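Local structure of extracellular solute-binding protein, family 3 (Methylophaga aminisulfidivorans MP, 5SV6) at residues S235-P240 and G246-F251; S126-I131 and P158-E163. The protein is of uncertain function but has a periplasmic binding protein-like architecture and is probably linked to the methanol dehydrogenase system. One frame throughout, in Å; residues are numbered along the deposited sequence.

Interaction 1: S235-P240 and G246-F251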
loop_
_atom_site.group_PDB
_atom_site.type_symbol
_atom_site.label_atom_id
_atom_site.label_comp_id
_atom_site.label_asym_id
_atom_site.label_seq_id
_atom_site.Cartn_x
_atom_site.Cartn_y
_atom_site.Cartn_z
ATOM N N SER A 235 -2.686 -9.962 -8.251
ATOM C CA SER A 235 -4.022 -10.560 -8.324
ATOM C C SER A 235 -4.844 -10.002 -9.479
ATOM O O SER A 235 -4.541 -8.934 -10.006
ATOM C CB SER A 235 -4.804 -10.330 -7.029
ATOM O OG SER A 235 -4.533 -11.334 -6.076
ATOM N N GLU A 236 -5.884 -10.741 -9.855
ATOM C CA GLU A 236 -6.869 -10.272 -10.822
ATOM C C GLU A 236 -7.618 -9.077 -10.225
ATOM O O GLU A 236 -7.721 -8.959 -9.001
ATOM C CB GLU A 236 -7.830 -11.417 -11.197
ATOM C CG GLU A 236 -7.173 -12.484 -12.089
ATOM C CD GLU A 236 -7.934 -13.816 -12.137
ATOM O OE1 GLU A 236 -9.052 -13.909 -11.586
ATOM O OE2 GLU A 236 -7.396 -14.780 -12.720
ATOM N N GLU A 237 -8.138 -8.197 -11.079
ATOM C CA GLU A 237 -8.804 -6.973 -10.598
ATOM C C GLU A 237 -9.942 -7.255 -9.622
ATOM O O GLU A 237 -10.041 -6.627 -8.563
ATOM C CB GLU A 237 -9.314 -6.114 -11.767
ATOM C CG GLU A 237 -9.967 -4.797 -11.318
ATOM C CD GLU A 237 -10.095 -3.775 -12.437
ATOM O OE1 GLU A 237 -10.202 -4.180 -13.612
ATOM O OE2 GLU A 237 -10.081 -2.561 -12.140
ATOM N N ILE A 238 -10.809 -8.198 -9.985
ATOM C CA ILE A 238 -11.928 -8.572 -9.129
ATOM C C ILE A 238 -11.915 -10.076 -8.888
ATOM O O ILE A 238 -12.065 -10.856 -9.826
ATOM C CB ILE A 238 -13.276 -8.192 -9.780
ATOM C CG1 ILE A 238 -13.253 -6.737 -10.256
ATOM C CG2 ILE A 238 -14.438 -8.433 -8.818
ATOM C CD1 ILE A 238 -13.210 -5.727 -9.142
ATOM N N ALA A 239 -11.723 -10.486 -7.640
ATOM C CA ALA A 239 -11.755 -11.906 -7.300
ATOM C C ALA A 239 -13.176 -12.360 -6.985
ATOM O O ALA A 239 -13.860 -11.744 -6.157
ATOM C CB ALA A 239 -10.830 -12.208 -6.124
ATOM N N PRO A 240 -13.621 -13.442 -7.647
ATOM C CA PRO A 240 -14.966 -13.998 -7.444
ATOM C C PRO A 240 -15.106 -14.665 -6.088
ATOM O O PRO A 240 -14.126 -15.174 -5.554
ATOM C CB PRO A 240 -15.088 -15.049 -8.559
ATOM C CG PRO A 240 -13.693 -15.395 -8.907
ATOM C CD PRO A 240 -12.905 -14.125 -8.737
ATOM N N GLY A 246 -17.941 -9.895 -5.862
ATOM C CA GLY A 246 -16.546 -9.890 -6.265
ATOM C C GLY A 246 -15.714 -8.961 -5.394
ATOM O O GLY A 246 -16.168 -7.879 -5.036
ATOM N N VAL A 247 -14.500 -9.388 -5.054
ATOM C CA VAL A 247 -13.618 -8.633 -4.160
ATOM C C VAL A 247 -12.482 -7.971 -4.950
ATOM O O VAL A 247 -11.620 -8.655 -5.499
ATOM C CB VAL A 247 -13.049 -9.555 -3.048
ATOM C CG1 VAL A 247 -12.195 -8.771 -2.050
ATOM C CG2 VAL A 247 -14.189 -10.272 -2.318
ATOM N N ARG A 248 -12.508 -6.641 -5.020
ATOM C CA ARG A 248 -11.505 -5.877 -5.760
ATOM C C ARG A 248 -10.107 -6.066 -5.174
ATOM O O ARG A 248 -9.925 -5.983 -3.961
ATOM C CB ARG A 248 -11.878 -4.386 -5.767
ATOM C CG ARG A 248 -10.860 -3.485 -6.455
ATOM C CD ARG A 248 -11.412 -2.069 -6.653
ATOM N NE ARG A 248 -12.367 -2.034 -7.755
ATOM C CZ ARG A 248 -12.012 -1.960 -9.036
ATOM N NH1 ARG A 248 -10.723 -1.906 -9.377
ATOM N NH2 ARG A 248 -12.943 -1.938 -9.978
ATOM N N GLN A 249 -9.126 -6.330 -6.032
ATOM C CA GLN A 249 -7.740 -6.526 -5.586
ATOM C C GLN A 249 -6.801 -5.480 -6.177
ATOM O O GLN A 249 -5.626 -5.424 -5.811
ATOM C CB GLN A 249 -7.235 -7.902 -6.016
ATOM C CG GLN A 249 -8.223 -9.022 -5.804
ATOM C CD GLN A 249 -8.211 -9.546 -4.394
ATOM O OE1 GLN A 249 -7.164 -9.928 -3.878
ATOM N NE2 GLN A 249 -9.384 -9.579 -3.760
ATOM N N GLN A 250 -7.316 -4.680 -7.110
ATOM C CA GLN A 250 -6.527 -3.651 -7.789
ATOM C C GLN A 250 -7.159 -2.283 -7.557
ATOM O O GLN A 250 -8.370 -2.136 -7.668
ATOM C CB GLN A 250 -6.445 -3.935 -9.295
ATOM C CG GLN A 250 -5.679 -5.193 -9.657
ATOM C CD GLN A 250 -5.639 -5.451 -11.159
ATOM O OE1 GLN A 250 -5.915 -4.560 -11.966
ATOM N NE2 GLN A 250 -5.260 -6.663 -11.538
ATOM N N PHE A 251 -6.340 -1.282 -7.240
ATOM C CA PHE A 251 -6.861 0.029 -6.839
ATOM C C PHE A 251 -6.101 1.189 -7.481
ATOM O O PHE A 251 -4.865 1.216 -7.462
ATOM C CB PHE A 251 -6.804 0.178 -5.312
ATOM C CG PHE A 251 -7.675 -0.811 -4.575
ATOM C CD1 PHE A 251 -8.951 -0.449 -4.155
ATOM C CD2 PHE A 251 -7.228 -2.101 -4.330
ATOM C CE1 PHE A 251 -9.768 -1.362 -3.505
ATOM C CE2 PHE A 251 -8.040 -3.025 -3.673
ATOM C CZ PHE A 251 -9.312 -2.653 -3.258
#
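Two extended first torsions lay Glu237 and Arg248 side by side: CG stands anti to the backbone N in both, at chi1 -178° for the glutamate and 177° for the arginine. The arginine then bends at chi3, and its NH1 meets Glu237 OE2 in a 2.9 Å salt bridge, on the anti side of a carboxylate that stands nearly perpendicular to the guanidinium. The same NH1 donates to Gln250 O in the plane of the guanidinium, and the two bonds together probably limit the rotation of the group, while Ile238 CD1 lies over one guanidinium face. Lys125 shares Glu237 OE2, so the carboxylate probably balances two positive charges. These side chains lie on and beside a beta hairpin, in which strand 238-239 pairs antiparallel with strand 247-257. Ala239 and Val247 form its hydrogen-bonded pair, with Val247 N to Ala239 O at 2.7 Å; Ile238 and Arg248 form the non-hydrogen-bonded pair. Val247 O takes two donors from opposite faces of its plane, Ala239 N at 2.8 Å and Gln249 NE2 at 3.0 Å. Past the two bridged pairs, Glu237 O accepts a hydrogen bond from Gln249 N, and the straight chain of Gln250 carries NE2 to Ser235 O, 2.8 Å away and in the carbonyl plane.

Interaction 2: S126-I131 and P158-E163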
loop_
_atom_site.group_PDB
_atom_site.type_symbol
_atom_site.label_atom_id
_atom_site.label_comp_id
_atom_site.label_asym_id
_atom_site.label_seq_id
_atom_site.Cartn_x
_atom_site.Cartn_y
_atom_site.Cartn_z
ATOM N N SER A 126 -2.223 -0.133 -8.903
ATOM C CA SER A 126 -1.491 -1.355 -8.593
ATOM C C SER A 126 -2.440 -2.346 -7.942
ATOM O O SER A 126 -3.643 -2.124 -7.918
ATOM C CB SER A 126 -0.279 -1.060 -7.703
ATOM O OG SER A 126 0.609 -2.162 -7.699
ATOM N N GLY A 127 -1.911 -3.457 -7.454
ATOM C CA GLY A 127 -2.766 -4.457 -6.846
ATOM C C GLY A 127 -2.097 -5.226 -5.731
ATOM O O GLY A 127 -0.880 -5.150 -5.550
ATOM N N TYR A 128 -2.915 -5.946 -4.969
ATOM C CA TYR A 128 -2.433 -6.926 -4.009
ATOM C C TYR A 128 -1.801 -8.045 -4.819
ATOM O O TYR A 128 -2.213 -8.295 -5.945
ATOM C CB TYR A 128 -3.601 -7.444 -3.147
ATOM C CG TYR A 128 -3.986 -6.433 -2.100
ATOM C CD1 TYR A 128 -4.788 -5.349 -2.419
ATOM C CD2 TYR A 128 -3.499 -6.534 -0.802
ATOM C CE1 TYR A 128 -5.101 -4.392 -1.475
ATOM C CE2 TYR A 128 -3.812 -5.591 0.149
ATOM C CZ TYR A 128 -4.610 -4.520 -0.193
ATOM O OH TYR A 128 -4.922 -3.571 0.756
ATOM N N ALA A 129 -0.789 -8.698 -4.255
ATOM C CA ALA A 129 -0.032 -9.711 -4.990
ATOM C C ALA A 129 0.357 -10.897 -4.115
ATOM O O ALA A 129 0.659 -10.728 -2.936
ATOM C CB ALA A 129 1.232 -9.094 -5.609
ATOM N N PHE A 130 0.351 -12.088 -4.713
ATOM C CA PHE A 130 0.891 -13.291 -4.087
ATOM C C PHE A 130 2.403 -13.268 -4.156
ATOM O O PHE A 130 2.980 -12.996 -5.209
ATOM C CB PHE A 130 0.376 -14.538 -4.800
ATOM C CG PHE A 130 -1.109 -14.671 -4.758
ATOM C CD1 PHE A 130 -1.735 -15.213 -3.640
ATOM C CD2 PHE A 130 -1.885 -14.236 -5.821
ATOM C CE1 PHE A 130 -3.108 -15.316 -3.585
ATOM C CE2 PHE A 130 -3.258 -14.347 -5.780
ATOM C CZ PHE A 130 -3.872 -14.893 -4.665
ATOM N N ILE A 131 3.042 -13.541 -3.027
ATOM C CA ILE A 131 4.488 -13.509 -2.938
ATOM C C ILE A 131 4.972 -14.827 -2.340
ATOM O O ILE A 131 4.626 -15.157 -1.209
ATOM C CB ILE A 131 4.947 -12.316 -2.082
ATOM C CG1 ILE A 131 4.602 -11.001 -2.799
ATOM C CG2 ILE A 131 6.446 -12.409 -1.787
ATOM C CD1 ILE A 131 4.641 -9.751 -1.911
ATOM N N PRO A 158 -4.664 -7.787 8.119
ATOM C CA PRO A 158 -6.087 -7.852 8.478
ATOM C C PRO A 158 -6.841 -6.624 7.977
ATOM O O PRO A 158 -6.279 -5.534 7.953
ATOM C CB PRO A 158 -6.061 -7.879 10.009
ATOM C CG PRO A 158 -4.696 -8.407 10.354
ATOM C CD PRO A 158 -3.785 -7.854 9.300
ATOM N N GLY A 159 -8.089 -6.811 7.561
ATOM C CA GLY A 159 -8.894 -5.717 7.042
ATOM C C GLY A 159 -8.666 -5.419 5.573
ATOM O O GLY A 159 -9.316 -4.528 5.005
ATOM N N SER A 160 -7.741 -6.150 4.954
ATOM C CA SER A 160 -7.456 -5.979 3.533
ATOM C C SER A 160 -8.275 -7.006 2.725
ATOM O O SER A 160 -8.844 -7.931 3.305
ATOM C CB SER A 160 -5.949 -6.141 3.279
ATOM O OG SER A 160 -5.528 -7.468 3.534
ATOM N N PRO A 161 -8.335 -6.851 1.387
ATOM C CA PRO A 161 -9.037 -7.868 0.589
ATOM C C PRO A 161 -8.451 -9.268 0.784
ATOM O O PRO A 161 -9.153 -10.252 0.557
ATOM C CB PRO A 161 -8.819 -7.402 -0.854
ATOM C CG PRO A 161 -8.542 -5.935 -0.750
ATOM C CD PRO A 161 -7.816 -5.755 0.549
ATOM N N SER A 162 -7.185 -9.347 1.190
ATOM C CA SER A 162 -6.550 -10.621 1.523
ATOM C C SER A 162 -7.342 -11.372 2.576
ATOM O O SER A 162 -7.512 -12.593 2.486
ATOM C CB SER A 162 -5.126 -10.397 2.037
ATOM O OG SER A 162 -4.437 -9.504 1.190
ATOM N N GLU A 163 -7.814 -10.644 3.586
ATOM C CA GLU A 163 -8.591 -11.267 4.652
ATOM C C GLU A 163 -9.911 -11.808 4.114
ATOM O O GLU A 163 -10.281 -12.938 4.391
ATOM C CB GLU A 163 -8.858 -10.286 5.809
ATOM C CG GLU A 163 -9.546 -10.976 6.974
ATOM C CD GLU A 163 -9.924 -10.049 8.123
ATOM O OE1 GLU A 163 -9.384 -8.926 8.220
ATOM O OE2 GLU A 163 -10.773 -10.467 8.932
#
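Tyr128 meets the start of helix 161-168 with its ring, a strand-to-helix contact in a periplasmic binding protein-like fold. Along residues 126-131 of strand 118-133, Ser126 comes first, its OG bonded to Pro289 O. At Tyr128 the first torsion (chi1 -77°) sets CG anti to the carbonyl carbon, and the ring lands against the first residues of the helix. Pro161 CD lies over one face in a CH-pi contact, 3.9 Å from the ring centroid and 28° off its normal, while Pro161 CG reaches CE1 at 3.8 Å. Ser160, at the N-cap position, brings its CB to 3.7 Å from Tyr128 OH. An alanine in place of Tyr128 would take the aromatic face from Pro161 and is likely to leave a gap between strand and helix start. Ala129 then packs on Met232, Phe130 meets the rings of His213 and Trp143, and Ile131 packs on Met232 as well. His213 is also the hydrogen-bond partner of Ser162 OG. Within the 158-163 segment, the extended chain of Glu163 brings OE1 to Gly159 N, at 2.6 Å, and the bond is accepted nearly along the C-O axis. On the ring side, Ser162 OG approaches Tyr128 CD2 obliquely at 3.7 Å.

In the fold
Neighbouring strands of one mixed sheet, 118-133 and 247-257, carry interactions 1 and 2, whose centres lie about 9 Å apart. Interaction 1 is the more peripheral, its centre about 15 Å from the centre of the chain against about 9 Å for interaction 2, and both are partly buried. Their chemistry differs: the hairpin relies on backbone pairing with an exposed arginine in a salt bridge, whereas the strand-to-helix contact rests on carbon packing against an aromatic ring. Tyr128 joins them, since its backbone N and O probably bond Gln249 O and Ser235 N while its side chain serves interaction 2. Pro161 also spans both, with CG packed 3.5 Å from Arg248 O.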